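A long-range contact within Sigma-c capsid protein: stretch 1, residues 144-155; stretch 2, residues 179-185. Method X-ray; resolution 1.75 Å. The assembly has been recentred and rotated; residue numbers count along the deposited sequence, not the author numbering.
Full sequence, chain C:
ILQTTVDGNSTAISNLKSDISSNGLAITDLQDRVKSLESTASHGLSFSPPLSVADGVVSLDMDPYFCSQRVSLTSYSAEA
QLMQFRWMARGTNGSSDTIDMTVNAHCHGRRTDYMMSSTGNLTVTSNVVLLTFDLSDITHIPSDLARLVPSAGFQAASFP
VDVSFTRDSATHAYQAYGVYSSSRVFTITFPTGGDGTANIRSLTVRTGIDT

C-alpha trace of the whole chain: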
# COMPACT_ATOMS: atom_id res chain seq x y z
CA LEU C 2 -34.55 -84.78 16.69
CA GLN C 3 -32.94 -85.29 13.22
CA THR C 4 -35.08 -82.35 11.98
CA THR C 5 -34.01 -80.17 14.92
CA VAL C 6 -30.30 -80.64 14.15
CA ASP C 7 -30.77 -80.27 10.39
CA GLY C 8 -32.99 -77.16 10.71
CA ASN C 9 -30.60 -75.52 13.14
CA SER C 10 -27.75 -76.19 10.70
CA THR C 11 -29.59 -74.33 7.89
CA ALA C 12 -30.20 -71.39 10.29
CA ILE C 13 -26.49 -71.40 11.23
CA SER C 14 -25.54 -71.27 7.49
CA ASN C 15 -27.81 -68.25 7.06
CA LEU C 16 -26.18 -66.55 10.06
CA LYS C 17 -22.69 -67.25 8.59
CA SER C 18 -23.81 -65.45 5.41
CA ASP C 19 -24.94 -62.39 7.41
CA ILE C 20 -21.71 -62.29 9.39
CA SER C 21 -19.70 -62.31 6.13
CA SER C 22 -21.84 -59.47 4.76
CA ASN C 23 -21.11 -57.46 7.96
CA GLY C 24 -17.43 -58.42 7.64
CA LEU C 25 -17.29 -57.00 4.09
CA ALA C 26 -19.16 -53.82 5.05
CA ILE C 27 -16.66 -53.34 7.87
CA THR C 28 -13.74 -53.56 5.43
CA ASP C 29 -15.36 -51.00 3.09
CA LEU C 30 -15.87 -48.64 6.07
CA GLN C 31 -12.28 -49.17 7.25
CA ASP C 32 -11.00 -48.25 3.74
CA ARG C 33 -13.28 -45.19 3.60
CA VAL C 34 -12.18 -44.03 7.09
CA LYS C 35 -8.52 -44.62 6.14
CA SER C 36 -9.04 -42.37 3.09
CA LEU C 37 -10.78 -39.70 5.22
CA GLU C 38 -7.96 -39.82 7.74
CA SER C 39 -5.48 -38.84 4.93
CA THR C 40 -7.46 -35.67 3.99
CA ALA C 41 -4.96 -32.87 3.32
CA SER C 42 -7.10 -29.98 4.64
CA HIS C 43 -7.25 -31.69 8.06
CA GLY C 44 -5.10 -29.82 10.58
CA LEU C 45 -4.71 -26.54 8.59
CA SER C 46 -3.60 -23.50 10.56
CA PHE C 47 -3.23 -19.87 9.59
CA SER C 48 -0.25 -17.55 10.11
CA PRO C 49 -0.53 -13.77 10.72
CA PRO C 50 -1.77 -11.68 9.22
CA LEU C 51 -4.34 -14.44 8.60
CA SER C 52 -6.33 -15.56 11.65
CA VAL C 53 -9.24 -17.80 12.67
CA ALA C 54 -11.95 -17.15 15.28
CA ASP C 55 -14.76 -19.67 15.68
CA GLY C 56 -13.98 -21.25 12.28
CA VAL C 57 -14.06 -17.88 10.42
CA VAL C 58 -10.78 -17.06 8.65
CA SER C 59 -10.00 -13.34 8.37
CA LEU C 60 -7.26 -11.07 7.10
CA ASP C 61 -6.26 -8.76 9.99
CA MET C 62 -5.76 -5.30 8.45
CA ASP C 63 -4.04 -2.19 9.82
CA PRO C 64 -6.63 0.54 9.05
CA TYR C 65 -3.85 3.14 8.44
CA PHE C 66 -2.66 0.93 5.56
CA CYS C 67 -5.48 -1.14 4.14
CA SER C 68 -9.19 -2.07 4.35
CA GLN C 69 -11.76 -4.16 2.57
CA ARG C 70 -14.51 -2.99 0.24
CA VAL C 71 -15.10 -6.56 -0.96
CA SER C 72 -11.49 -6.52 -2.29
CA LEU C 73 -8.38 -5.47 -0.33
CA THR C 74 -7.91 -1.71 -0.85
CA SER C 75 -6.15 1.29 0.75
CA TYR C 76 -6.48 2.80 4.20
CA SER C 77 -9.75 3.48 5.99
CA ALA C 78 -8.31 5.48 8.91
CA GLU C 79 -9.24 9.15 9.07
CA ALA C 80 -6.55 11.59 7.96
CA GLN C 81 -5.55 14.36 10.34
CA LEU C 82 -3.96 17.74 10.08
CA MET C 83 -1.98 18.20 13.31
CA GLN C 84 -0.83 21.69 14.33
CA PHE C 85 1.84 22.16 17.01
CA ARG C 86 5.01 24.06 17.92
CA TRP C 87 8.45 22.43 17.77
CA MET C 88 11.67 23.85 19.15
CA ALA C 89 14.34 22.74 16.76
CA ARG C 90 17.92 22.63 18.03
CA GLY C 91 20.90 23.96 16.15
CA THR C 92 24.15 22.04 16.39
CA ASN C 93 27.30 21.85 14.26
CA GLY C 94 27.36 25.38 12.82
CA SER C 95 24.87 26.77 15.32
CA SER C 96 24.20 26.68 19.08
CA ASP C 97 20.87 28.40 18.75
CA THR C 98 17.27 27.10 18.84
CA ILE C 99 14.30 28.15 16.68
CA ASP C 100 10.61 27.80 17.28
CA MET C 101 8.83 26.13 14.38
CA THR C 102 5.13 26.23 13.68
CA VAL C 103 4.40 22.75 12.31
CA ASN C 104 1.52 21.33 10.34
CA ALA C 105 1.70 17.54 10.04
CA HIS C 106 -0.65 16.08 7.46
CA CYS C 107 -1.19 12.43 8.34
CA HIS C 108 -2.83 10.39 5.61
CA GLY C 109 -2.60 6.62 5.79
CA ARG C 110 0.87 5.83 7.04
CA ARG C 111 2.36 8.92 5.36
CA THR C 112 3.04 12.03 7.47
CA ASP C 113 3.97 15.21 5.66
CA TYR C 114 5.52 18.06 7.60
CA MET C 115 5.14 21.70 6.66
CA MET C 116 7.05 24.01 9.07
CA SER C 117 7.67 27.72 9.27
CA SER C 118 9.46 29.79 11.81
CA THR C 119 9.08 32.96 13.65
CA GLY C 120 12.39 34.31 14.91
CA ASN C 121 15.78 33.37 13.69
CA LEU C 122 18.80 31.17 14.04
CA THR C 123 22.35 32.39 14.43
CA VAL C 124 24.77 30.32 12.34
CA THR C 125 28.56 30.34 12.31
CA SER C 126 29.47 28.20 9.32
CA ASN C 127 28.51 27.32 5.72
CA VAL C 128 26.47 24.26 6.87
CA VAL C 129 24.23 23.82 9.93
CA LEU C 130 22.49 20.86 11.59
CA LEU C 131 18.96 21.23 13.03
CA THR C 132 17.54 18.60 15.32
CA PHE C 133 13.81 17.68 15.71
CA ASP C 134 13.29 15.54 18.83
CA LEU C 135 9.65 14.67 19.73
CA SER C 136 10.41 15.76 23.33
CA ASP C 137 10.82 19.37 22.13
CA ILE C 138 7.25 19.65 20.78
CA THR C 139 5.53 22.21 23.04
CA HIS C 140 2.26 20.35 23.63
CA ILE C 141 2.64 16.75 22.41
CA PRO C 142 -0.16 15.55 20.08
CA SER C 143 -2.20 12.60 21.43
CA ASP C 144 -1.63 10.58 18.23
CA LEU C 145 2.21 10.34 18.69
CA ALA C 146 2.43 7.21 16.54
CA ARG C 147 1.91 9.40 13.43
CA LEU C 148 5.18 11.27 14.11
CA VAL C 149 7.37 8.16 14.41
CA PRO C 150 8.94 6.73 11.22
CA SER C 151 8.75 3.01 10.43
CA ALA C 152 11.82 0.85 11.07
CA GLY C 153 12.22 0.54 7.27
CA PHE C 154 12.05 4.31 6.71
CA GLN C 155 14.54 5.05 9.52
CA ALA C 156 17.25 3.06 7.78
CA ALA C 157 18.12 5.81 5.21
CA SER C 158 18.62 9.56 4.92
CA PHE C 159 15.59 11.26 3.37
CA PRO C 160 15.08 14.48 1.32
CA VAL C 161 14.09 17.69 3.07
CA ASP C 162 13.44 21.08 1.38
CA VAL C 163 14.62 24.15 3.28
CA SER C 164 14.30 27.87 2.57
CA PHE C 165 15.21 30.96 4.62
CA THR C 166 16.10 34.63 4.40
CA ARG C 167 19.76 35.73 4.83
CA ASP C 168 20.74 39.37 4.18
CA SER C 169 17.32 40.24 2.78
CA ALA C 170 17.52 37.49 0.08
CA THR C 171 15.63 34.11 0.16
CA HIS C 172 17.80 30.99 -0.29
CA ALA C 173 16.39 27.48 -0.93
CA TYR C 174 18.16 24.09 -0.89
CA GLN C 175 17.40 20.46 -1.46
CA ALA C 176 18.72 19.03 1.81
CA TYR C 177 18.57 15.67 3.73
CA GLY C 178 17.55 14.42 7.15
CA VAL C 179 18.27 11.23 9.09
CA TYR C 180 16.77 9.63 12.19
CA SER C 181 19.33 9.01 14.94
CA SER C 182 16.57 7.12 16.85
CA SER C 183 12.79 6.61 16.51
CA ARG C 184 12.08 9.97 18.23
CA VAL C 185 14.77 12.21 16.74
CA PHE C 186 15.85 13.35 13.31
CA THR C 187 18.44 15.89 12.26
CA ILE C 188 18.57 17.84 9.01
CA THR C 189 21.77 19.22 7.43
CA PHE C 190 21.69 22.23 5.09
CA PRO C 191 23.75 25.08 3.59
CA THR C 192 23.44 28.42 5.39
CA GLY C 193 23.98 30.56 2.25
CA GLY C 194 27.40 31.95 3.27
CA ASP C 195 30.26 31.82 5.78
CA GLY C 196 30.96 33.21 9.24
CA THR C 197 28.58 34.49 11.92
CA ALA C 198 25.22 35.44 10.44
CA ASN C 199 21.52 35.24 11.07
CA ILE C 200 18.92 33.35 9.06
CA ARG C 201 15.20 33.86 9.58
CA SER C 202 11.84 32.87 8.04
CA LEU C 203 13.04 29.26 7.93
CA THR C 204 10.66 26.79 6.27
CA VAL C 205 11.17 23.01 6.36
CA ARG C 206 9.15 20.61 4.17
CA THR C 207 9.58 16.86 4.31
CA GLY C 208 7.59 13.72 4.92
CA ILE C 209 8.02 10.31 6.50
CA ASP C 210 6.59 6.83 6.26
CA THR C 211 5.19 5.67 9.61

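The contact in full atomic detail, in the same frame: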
# COMPACT_ATOMS: atom_id res chain seq x y z
N ASP C 144 -2.00 11.62 19.21
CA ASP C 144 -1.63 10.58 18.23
C ASP C 144 -0.12 10.59 17.87
O ASP C 144 0.25 10.72 16.66
CB ASP C 144 -2.49 10.67 16.95
CG ASP C 144 -3.95 10.28 17.20
OD1 ASP C 144 -4.30 9.87 18.33
OD2 ASP C 144 -4.74 10.38 16.24
N LEU C 145 0.72 10.38 18.89
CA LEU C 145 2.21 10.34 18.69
C LEU C 145 2.74 9.33 17.66
O LEU C 145 3.82 9.56 17.04
CB LEU C 145 2.94 10.16 20.03
CG LEU C 145 4.30 10.86 20.17
CD1 LEU C 145 4.30 12.32 19.66
CD2 LEU C 145 4.78 10.81 21.60
N ALA C 146 2.00 8.25 17.45
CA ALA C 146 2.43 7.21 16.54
C ALA C 146 2.59 7.76 15.13
O ALA C 146 3.40 7.26 14.37
CB ALA C 146 1.44 6.08 16.54
N ARG C 147 1.85 8.82 14.82
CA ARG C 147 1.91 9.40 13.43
C ARG C 147 3.17 10.22 13.18
O ARG C 147 3.36 10.72 12.06
CB ARG C 147 0.70 10.27 13.12
CG ARG C 147 -0.66 9.55 13.32
CD ARG C 147 -1.12 8.75 12.12
NE ARG C 147 -0.20 7.69 11.70
CZ ARG C 147 -0.09 6.48 12.25
NH1 ARG C 147 -0.85 6.14 13.29
NH2 ARG C 147 0.79 5.62 11.77
N LEU C 148 4.00 10.41 14.22
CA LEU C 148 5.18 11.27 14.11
C LEU C 148 6.45 10.44 14.25
O LEU C 148 7.55 10.97 14.38
CB LEU C 148 5.17 12.36 15.21
CG LEU C 148 3.90 13.24 15.26
CD1 LEU C 148 4.04 14.31 16.34
CD2 LEU C 148 3.61 13.84 13.89
N VAL C 149 6.26 9.13 14.30
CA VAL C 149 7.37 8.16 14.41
C VAL C 149 7.51 7.37 13.11
O VAL C 149 6.56 6.71 12.66
CB VAL C 149 7.14 7.15 15.60
CG1 VAL C 149 8.32 6.19 15.67
CG2 VAL C 149 7.04 7.91 16.93
N PRO C 150 8.70 7.43 12.49
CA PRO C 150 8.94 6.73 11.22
C PRO C 150 9.00 5.21 11.42
O PRO C 150 9.37 4.74 12.52
CB PRO C 150 10.31 7.23 10.79
CG PRO C 150 11.01 7.55 12.15
CD PRO C 150 9.90 8.17 12.95
N SER C 151 8.68 4.46 10.36
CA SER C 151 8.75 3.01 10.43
C SER C 151 10.22 2.58 10.56
O SER C 151 11.12 3.32 10.25
CB SER C 151 8.14 2.36 9.18
OG SER C 151 8.94 2.65 8.04
N ALA C 152 10.46 1.34 11.02
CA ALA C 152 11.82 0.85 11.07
C ALA C 152 12.45 0.88 9.68
O ALA C 152 13.62 1.27 9.55
CB ALA C 152 11.86 -0.59 11.64
N GLY C 153 11.68 0.56 8.64
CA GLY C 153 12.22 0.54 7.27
C GLY C 153 12.65 1.95 6.86
O GLY C 153 13.72 2.15 6.30
N PHE C 154 11.79 2.93 7.13
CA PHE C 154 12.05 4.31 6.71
C PHE C 154 13.31 4.85 7.42
O PHE C 154 14.14 5.52 6.81
CB PHE C 154 10.83 5.21 7.01
CG PHE C 154 10.98 6.60 6.43
CD1 PHE C 154 10.58 6.84 5.11
CD2 PHE C 154 11.57 7.64 7.18
CE1 PHE C 154 10.70 8.14 4.53
CE2 PHE C 154 11.72 8.92 6.61
CZ PHE C 154 11.25 9.18 5.28
N GLN C 155 13.46 4.52 8.71
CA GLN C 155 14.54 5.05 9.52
C GLN C 155 15.91 4.68 9.01
O GLN C 155 16.90 5.37 9.32
CB GLN C 155 14.38 4.53 10.96
CG GLN C 155 13.30 5.21 11.75
CD GLN C 155 13.25 4.61 13.17
OE1 GLN C 155 14.27 4.56 13.83
NE2 GLN C 155 12.10 4.13 13.59
N VAL C 179 18.09 12.64 8.70
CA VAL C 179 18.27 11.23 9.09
C VAL C 179 17.83 11.09 10.53
O VAL C 179 18.04 12.00 11.34
CB VAL C 179 19.76 10.78 8.88
CG1 VAL C 179 20.71 11.51 9.85
CG2 VAL C 179 19.91 9.26 9.03
N TYR C 180 17.15 9.98 10.82
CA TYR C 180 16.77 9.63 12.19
C TYR C 180 17.94 8.99 12.93
O TYR C 180 18.46 7.99 12.50
CB TYR C 180 15.56 8.68 12.21
CG TYR C 180 14.26 9.44 11.99
CD1 TYR C 180 13.79 9.68 10.69
CD2 TYR C 180 13.55 9.96 13.07
CE1 TYR C 180 12.60 10.40 10.48
CE2 TYR C 180 12.37 10.71 12.88
CZ TYR C 180 11.91 10.90 11.56
OH TYR C 180 10.76 11.61 11.40
N SER C 181 18.33 9.61 14.03
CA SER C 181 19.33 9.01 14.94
C SER C 181 18.68 7.99 15.89
O SER C 181 19.36 7.12 16.43
CB SER C 181 20.09 10.09 15.70
OG SER C 181 19.20 10.96 16.41
N SER C 182 17.38 8.12 16.12
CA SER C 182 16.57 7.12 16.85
C SER C 182 15.13 7.32 16.44
O SER C 182 14.85 8.24 15.68
CB SER C 182 16.69 7.32 18.34
OG SER C 182 16.22 8.59 18.75
N SER C 183 14.20 6.52 16.97
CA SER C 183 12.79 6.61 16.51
C SER C 183 12.16 7.99 16.80
O SER C 183 11.19 8.39 16.15
CB SER C 183 11.95 5.50 17.13
OG SER C 183 11.88 5.70 18.54
N ARG C 184 12.68 8.70 17.81
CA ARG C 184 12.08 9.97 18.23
C ARG C 184 12.79 11.22 17.71
O ARG C 184 12.33 12.33 17.96
CB ARG C 184 12.02 10.07 19.77
CG ARG C 184 11.08 9.04 20.41
CD ARG C 184 11.15 9.15 21.95
NE ARG C 184 10.73 10.45 22.49
CZ ARG C 184 9.48 10.77 22.80
NH1 ARG C 184 8.49 9.91 22.61
NH2 ARG C 184 9.21 11.97 23.31
N VAL C 185 13.91 11.05 17.01
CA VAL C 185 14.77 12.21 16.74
C VAL C 185 15.34 12.15 15.33
O VAL C 185 15.98 11.17 14.97
CB VAL C 185 16.01 12.29 17.73
CG1 VAL C 185 16.88 13.52 17.44
CG2 VAL C 185 15.56 12.26 19.17
O HOH W 1 9.33 12.78 13.28
O HOH W 2 10.10 10.74 15.70
O HOH W 3 16.41 8.06 8.90
O HOH W 4 16.96 5.29 13.79

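Contact between residues 144-155 and 179-185 of the Sigma-c capsid protein, two stretches of one chain that bury 384 Å² between them, both sides summed. The first stretch opens with a 3-10 segment, Leu145 to Leu148, held by Arg147 N to Asp144 O (3.1 Å) and Leu148 N to Leu145 O (3.0 Å), then runs through Val149 and Pro150 into a short, weakly bonded helical turn. Ser151 caps that turn: its OG accepts from Phe154 N at 3.0 Å, satisfying an amide that has no earlier helical carbonyl to bond to, while Gln155 N reaches Ser151 O at 3.0 Å. The second stretch arrives as a strand at Val179 and Tyr180, turns a corner at Ser181, and makes a type I beta turn from Ser182 to Val185, closed by Val185 N to Ser182 O (3.2 Å); Ser181 N also donates to Val185 O (3.0 Å). The two backbones come near at two places, with CA-CA distances of 5.8 Å between Gln155 and Tyr180 and 6.0 Å between Val149 and Ser183.

The direct packing centres on Tyr180, whose CA-to-CB bond points toward the first stretch. Pro150 lies over one face of its ring, with Pro150 CG 3.5 Å from Tyr180 CE2 and 3.4 Å from the ring centroid, only 7° off the normal. This is a CH-pi contact, in which the slightly positive C-H groups of proline meet the electron-rich aromatic face. Phe154 presents its ring edge to Tyr180, Phe154 CE2 lying 4.2 Å from Tyr180 CE1. Farther along, Val149 CG1 packs 3.6 Å from Ser183 O and 4.0 Å from Ser183 CB, so a methyl group lies against the beta turn. The CA-to-CB bond of Arg184 points away, yet its side chain brings NH1 to 3.9 Å from Leu145 CD2, a van der Waals contact.

Gln155 uses both its aliphatic and its amide part: CG lies 4.2 Å from Tyr180 CB, and OE1 lies 3.7 Å from Ser183 CA. A hydrogen bond from Gln155 NE2 to Pro150 O (3.0 Å) steadies this amide within its own stretch.

No direct hydrogen bond crosses the contact, and four waters link its polar groups instead. Water 1 donates to Leu148 O (2.8 Å) and hydrogen-bonds to Tyr180 OH (2.6 Å), spanning a Leu148 O to Tyr180 OH gap of 4.4 Å. Water 2 lies within hydrogen-bonding distance of two carbonyls, Leu148 O (2.9 Å) and Ser183 O (2.6 Å). Water 3 accepts from Tyr180 N (2.8 Å) and donates to Gln155 O (2.8 Å), joining the strand to the helical turn through main-chain atoms. Water 4 donates to Gln155 OE1 (2.8 Å) and, weakly, to Tyr180 O (3.3 Å). Direct contact is thus van der Waals and CH-pi, while hydrogen bonding across the contact runs through water.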